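Local structure of cytochrome C3 (Desulfovibrio desulfuricans, 1UP9) at residues 91-94 / 95-98. The protein carries four covalently attached heme c groups and probably serves as an electron-transfer protein. Residues are numbered along the deposited sequence; the frame is centred on the assembly and turned at random.
Sequences PELK and KDLT. With HEC (heme c), chain D.
Leu97 N donates to Leu93 O at 2.9 Å across the first turn of helix 94-98, where a 3-10 turn at 91-93 leads without a gap into the helix. Leu93 is the N-cap residue of this short helix, which follows helix 79-89 in the class III cytochrome c fold and lies beside a heme. The 3-10 turn is closed by a bond from Lys94 N to Pro91 O. Water 1 bridges the two segments, donating to Glu92 O and accepting from Asp96 N. On the heme side the two leucines stand one turn apart, with Leu93 CB 4.1 Å from Leu97 CG. Leu93 CG lies beside its own backbone N (chi1 -64°), and the extended branch puts CD1 3.5 Å from HEC CGD, the carboxylate carbon of a propionate. Leu97 reaches the same heme nearer the macrocycle: CD2 is 3.7 Å from HEC CAA, at the root of the other propionate, and CD1 packs against HEC CBD. Leu97 also touches Val86 and Val87 of helix 79-89, packing the short helix against the longer one, while Leu97 O accepts from ND1 of His83, an axial heme ligand in this protein, a bond that probably helps hold that imidazole in its rotation. Asp96 OD2 passes obliquely by Leu93 CD2. The Lys95 chain bends to give its NZ to Ala101 O. Lys94 O takes two bonds from Thr98, from opposite faces of its carbonyl plane: N at 2.9 Å and OG1 at 2.7 Å. The hydroxyl, turned between backbone N and carbonyl carbon (chi1 66°), sits 35° out of that plane. Water 2 donates to Thr98 OG1 and accepts from Lys94 NZ at 2.8 Å.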
loop_
_atom_site.group_PDB
_atom_site.type_symbol
_atom_site.label_atom_id
_atom_site.label_comp_id
_atom_site.label_asym_id
_atom_site.label_seq_id
_atom_site.Cartn_x
_atom_site.Cartn_y
_atom_site.Cartn_z
ATOM N N PRO A 91 -17.533 7.461 -6.050
ATOM C CA PRO A 91 -16.990 8.757 -5.657
ATOM C C PRO A 91 -17.357 9.181 -4.253
ATOM O O PRO A 91 -16.663 10.069 -3.732
ATOM C CB PRO A 91 -17.598 9.736 -6.662
ATOM C CG PRO A 91 -18.407 8.905 -7.589
ATOM C CD PRO A 91 -18.397 7.477 -7.228
ATOM N N GLU A 92 -18.335 8.501 -3.660
ATOM C CA GLU A 92 -18.609 8.794 -2.247
ATOM C C GLU A 92 -17.419 8.442 -1.382
ATOM O O GLU A 92 -17.389 8.931 -0.244
ATOM C CB GLU A 92 -19.850 8.059 -1.750
ATOM C CG GLU A 92 -19.828 6.572 -1.760
ATOM C CD GLU A 92 -20.034 5.859 -3.083
ATOM O OE1 GLU A 92 -20.056 6.466 -4.172
ATOM O OE2 GLU A 92 -20.193 4.611 -3.048
ATOM N N LEU A 93 -16.522 7.606 -1.860
ATOM C CA LEU A 93 -15.360 7.181 -1.042
ATOM C C LEU A 93 -14.124 8.036 -1.286
ATOM O O LEU A 93 -13.044 7.681 -0.806
ATOM C CB LEU A 93 -15.022 5.719 -1.393
ATOM C CG LEU A 93 -16.149 4.721 -1.023
ATOM C CD1 LEU A 93 -15.801 3.297 -1.360
ATOM C CD2 LEU A 93 -16.446 4.822 0.468
ATOM N N LYS A 94 -14.207 9.132 -2.038
ATOM C CA LYS A 94 -13.035 9.919 -2.409
ATOM C C LYS A 94 -12.205 10.305 -1.204
ATOM O O LYS A 94 -10.992 10.006 -1.184
ATOM C CB LYS A 94 -13.441 11.185 -3.217
ATOM C CG LYS A 94 -12.216 11.994 -3.603
ATOM C CD LYS A 94 -12.530 13.149 -4.540
ATOM C CE LYS A 94 -11.238 13.880 -4.914
ATOM N NZ LYS A 94 -10.690 13.343 -6.201
ATOM N N LYS A 95 -12.799 10.935 -0.199
ATOM C CA LYS A 95 -11.954 11.369 0.922
ATOM C C LYS A 95 -11.435 10.188 1.715
ATOM O O LYS A 95 -10.290 10.113 2.116
ATOM C CB LYS A 95 -12.789 12.275 1.840
ATOM C CG LYS A 95 -11.983 12.768 3.038
ATOM C CD LYS A 95 -11.434 14.140 2.733
ATOM C CE LYS A 95 -11.041 14.909 3.980
ATOM N NZ LYS A 95 -9.862 15.794 3.731
ATOM N N ASP A 96 -12.321 9.199 1.925
ATOM C CA ASP A 96 -11.953 8.045 2.720
ATOM C C ASP A 96 -10.721 7.316 2.172
ATOM O O ASP A 96 -9.857 6.862 2.911
ATOM C CB ASP A 96 -13.083 7.002 2.744
ATOM C CG ASP A 96 -14.185 7.308 3.724
ATOM O OD1 ASP A 96 -14.058 8.209 4.572
ATOM O OD2 ASP A 96 -15.259 6.676 3.648
ATOM N N LEU A 97 -10.660 7.172 0.833
ATOM C CA LEU A 97 -9.618 6.341 0.230
ATOM C C LEU A 97 -8.453 7.103 -0.400
ATOM O O LEU A 97 -7.416 6.500 -0.738
ATOM C CB LEU A 97 -10.214 5.439 -0.868
ATOM C CG LEU A 97 -11.291 4.438 -0.429
ATOM C CD1 LEU A 97 -11.546 3.467 -1.590
ATOM C CD2 LEU A 97 -11.023 3.754 0.866
ATOM N N THR A 98 -8.598 8.420 -0.591
ATOM C CA THR A 98 -7.500 9.141 -1.240
ATOM C C THR A 98 -7.152 10.413 -0.492
ATOM O O THR A 98 -6.171 11.074 -0.898
ATOM C CB THR A 98 -7.788 9.497 -2.717
ATOM O OG1 THR A 98 -8.874 10.451 -2.846
ATOM C CG2 THR A 98 -8.121 8.239 -3.525
HETATM FE FE HEC D . -7.370 -0.292 -0.259
HETATM C CHA HEC D . -10.464 0.073 1.127
HETATM C CHB HEC D . -5.921 1.015 2.601
HETATM C CHC HEC D . -4.249 -0.871 -1.525
HETATM C CHD HEC D . -8.793 -1.532 -3.120
HETATM N NA HEC D . -8.053 0.432 1.448
HETATM C C1A HEC D . -9.369 0.492 1.860
HETATM C C2A HEC D . -9.457 1.130 3.161
HETATM C C3A HEC D . -8.216 1.371 3.586
HETATM C C4A HEC D . -7.312 0.924 2.539
HETATM C CMA HEC D . -7.764 2.027 4.893
HETATM C CAA HEC D . -10.800 1.538 3.806
HETATM C CBA HEC D . -11.285 0.476 4.819
HETATM C CGA HEC D . -12.466 1.052 5.604
HETATM O O1A HEC D . -13.574 0.614 5.283
HETATM O O2A HEC D . -12.212 1.898 6.469
HETATM N NB HEC D . -5.520 -0.010 0.409
HETATM C C1B HEC D . -5.072 0.609 1.586
HETATM C C2B HEC D . -3.625 0.729 1.598
HETATM C C3B HEC D . -3.192 0.154 0.457
HETATM C C4B HEC D . -4.362 -0.274 -0.286
HETATM C CMB HEC D . -2.843 1.418 2.724
HETATM C CAB HEC D . -1.798 -0.024 -0.111
HETATM C CBB HEC D . -0.875 -0.802 0.890
HETATM N NC HEC D . -6.672 -1.006 -1.972
HETATM C C1C HEC D . -5.354 -1.165 -2.326
HETATM C C2C HEC D . -5.245 -1.695 -3.673
HETATM C C3C HEC D . -6.511 -1.854 -4.148
HETATM C C4C HEC D . -7.404 -1.446 -3.058
HETATM C CMC HEC D . -3.884 -1.930 -4.352
HETATM C CAC HEC D . -7.033 -2.310 -5.506
HETATM C CBC HEC D . -6.169 -3.294 -6.278
HETATM N ND HEC D . -9.225 -0.603 -0.890
HETATM C C1D HEC D . -9.635 -1.184 -2.085
HETATM C C2D HEC D . -11.056 -1.375 -2.096
HETATM C C3D HEC D . -11.513 -0.934 -0.915
HETATM C C4D HEC D . -10.403 -0.463 -0.140
HETATM C CMD HEC D . -11.825 -2.041 -3.249
HETATM C CAD HEC D . -12.967 -1.013 -0.453
HETATM C CBD HEC D . -13.765 0.150 -1.089
HETATM C CGD HEC D . -15.258 -0.095 -0.903
HETATM O O1D HEC D . -15.651 -0.107 0.276
HETATM O O2D HEC D . -15.948 -0.276 -1.930
HETATM O O HOH W 1 -15.216 9.495 1.562
HETATM O O HOH W 2 -8.520 11.562 -5.720
#